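Local coordinates for catalase (PDB 1M7S) that breaks hydrogen peroxide down into water and oxygen with a heme cofactor, protecting the cell from peroxide, at the interface of chains A and B. Coordinates in Å, arbitrary orientation; residue numbers count along the deposited sequence, not the author numbering. Chains: chain A/B, Catalase.

The interface of chains A and B. Residues chain A 54, 235, 238-239, 242, 299; chain B 150-152.
The ring of A:Phe299 takes B:Asn151 on one face: the CB methylene sits over the ring centre, 3.5 Å from the centroid, in a CH-pi contact. The amide beyond it lies stacked on the same ring, the two planes 30° apart, ND2 of B:Asn151 passing 3.6 Å from CZ of A:Phe299. On the same side, the carbonyl oxygen of B:Thr150 lies above the plane beyond CD1. Because CG of B:Asn151 stands anti to its own backbone N (chi1 -164°), the amide runs along the ring towards A:Arg54, whose guanidinium plane is turned 78° against it. ND2 of B:Asn151 donates to water 1, which also bonds OG1 of A:Thr238 and, more weakly, NH2 of A:Arg54. The backbone O of B:Asn151 is likewise joined by water to NH2 of A:Arg54 and OG of A:Ser235, although waters 2 and 3 are modelled too close together for both to be exact. A:Arg54 is steadied within its chain, NH1 donating to the hydroxyl OG of A:Ser235 at 3.0 Å, the acceptor somewhat tilted from the guanidinium plane. Beside the water-linked groups is a largely apolar contact, where B:Leu152 inserts its branched end against helix 236-246 of chain A and the residue before it. Its CD2 lies 3.7 Å from CG2 of A:Thr238 and equally near CB of A:Ser235, while CD1 lies beside OD1, the amide oxygen of A:Asn239. The patch, part of a two-fold interface within the catalase tetramer, its centre about 12 Å from the active-site A:His52, illustrates how a short loop can dock by combining apolar contact with bridging water. Within that loop, the backbone N of B:Leu152 donates to OG1 of B:Thr150 at 3.2 Å.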
loop_
_atom_site.group_PDB
_atom_site.type_symbol
_atom_site.label_atom_id
_atom_site.label_comp_id
_atom_site.label_asym_id
_atom_site.label_seq_id
_atom_site.Cartn_x
_atom_site.Cartn_y
_atom_site.Cartn_z
ATOM N N ARG A 54 -8.247 2.352 19.779
ATOM C CA ARG A 54 -9.310 1.650 20.485
ATOM C C ARG A 54 -10.582 2.553 20.478
ATOM O O ARG A 54 -10.520 3.602 21.150
ATOM C CB ARG A 54 -8.872 1.422 21.943
ATOM C CG ARG A 54 -9.882 0.771 22.857
ATOM C CD ARG A 54 -10.286 -0.589 22.306
ATOM N NE ARG A 54 -10.533 -1.591 23.305
ATOM C CZ ARG A 54 -11.440 -2.539 23.349
ATOM N NH1 ARG A 54 -11.382 -3.359 24.387
ATOM N NH2 ARG A 54 -12.405 -2.646 22.442
ATOM N N SER A 235 -13.712 -4.405 27.922
ATOM C CA SER A 235 -14.414 -3.534 26.958
ATOM C C SER A 235 -15.605 -2.879 27.677
ATOM O O SER A 235 -16.674 -2.762 27.079
ATOM C CB SER A 235 -14.976 -4.298 25.758
ATOM O OG SER A 235 -13.946 -4.873 24.945
ATOM N N THR A 238 -17.210 0.146 25.691
ATOM C CA THR A 238 -18.008 -0.246 24.507
ATOM C C THR A 238 -19.312 -0.920 24.944
ATOM O O THR A 238 -20.427 -0.704 24.391
ATOM C CB THR A 238 -17.207 -1.182 23.581
ATOM O OG1 THR A 238 -16.090 -0.461 23.004
ATOM C CG2 THR A 238 -18.061 -1.673 22.419
ATOM N N ASN A 239 -19.181 -1.821 25.906
ATOM C CA ASN A 239 -20.355 -2.555 26.392
ATOM C C ASN A 239 -21.424 -1.619 26.946
ATOM O O ASN A 239 -22.622 -1.821 26.690
ATOM C CB ASN A 239 -19.923 -3.508 27.521
ATOM C CG ASN A 239 -19.680 -4.902 26.954
ATOM O OD1 ASN A 239 -20.584 -5.402 26.253
ATOM N ND2 ASN A 239 -18.530 -5.439 27.305
ATOM N N VAL A 242 -22.971 0.483 23.764
ATOM C CA VAL A 242 -23.747 -0.324 22.837
ATOM C C VAL A 242 -24.976 -0.888 23.565
ATOM O O VAL A 242 -26.091 -0.786 23.037
ATOM C CB VAL A 242 -22.872 -1.415 22.208
ATOM C CG1 VAL A 242 -23.718 -2.415 21.415
ATOM C CG2 VAL A 242 -21.730 -0.750 21.429
ATOM N N PHE A 299 -18.821 -2.910 12.223
ATOM C CA PHE A 299 -17.753 -2.209 12.922
ATOM C C PHE A 299 -16.646 -1.740 11.992
ATOM O O PHE A 299 -16.204 -0.571 12.010
ATOM C CB PHE A 299 -17.191 -3.109 14.059
ATOM C CG PHE A 299 -16.215 -2.340 14.927
ATOM C CD1 PHE A 299 -16.638 -1.702 16.074
ATOM C CD2 PHE A 299 -14.856 -2.307 14.623
ATOM C CE1 PHE A 299 -15.768 -1.003 16.902
ATOM C CE2 PHE A 299 -13.965 -1.641 15.434
ATOM C CZ PHE A 299 -14.418 -0.976 16.572
ATOM N N THR B 150 -20.213 -5.386 16.307
ATOM C CA THR B 150 -19.927 -4.603 17.509
ATOM C C THR B 150 -18.488 -4.586 18.015
ATOM O O THR B 150 -18.207 -3.829 18.962
ATOM C CB THR B 150 -20.774 -5.100 18.703
ATOM O OG1 THR B 150 -20.425 -6.497 18.920
ATOM C CG2 THR B 150 -22.284 -4.961 18.507
ATOM N N ASN B 151 -17.666 -5.485 17.552
ATOM C CA ASN B 151 -16.295 -5.631 18.114
ATOM C C ASN B 151 -16.376 -6.135 19.535
ATOM O O ASN B 151 -15.436 -6.002 20.321
ATOM C CB ASN B 151 -15.522 -4.302 18.085
ATOM C CG ASN B 151 -14.025 -4.428 18.265
ATOM O OD1 ASN B 151 -13.444 -5.385 17.749
ATOM N ND2 ASN B 151 -13.375 -3.490 18.965
ATOM N N LEU B 152 -17.416 -6.843 19.950
ATOM C CA LEU B 152 -17.527 -7.465 21.248
ATOM C C LEU B 152 -17.583 -8.991 21.105
ATOM O O LEU B 152 -17.984 -9.518 20.073
ATOM C CB LEU B 152 -18.826 -6.970 21.909
ATOM C CG LEU B 152 -18.755 -5.487 22.345
ATOM C CD1 LEU B 152 -20.190 -5.102 22.764
ATOM C CD2 LEU B 152 -17.794 -5.226 23.487
HETATM O O HOH W 1 -14.370 -1.243 20.669
HETATM O O HOH W 2 -14.165 -4.360 22.348
HETATM O O HOH W 3 -13.846 -6.667 22.496
#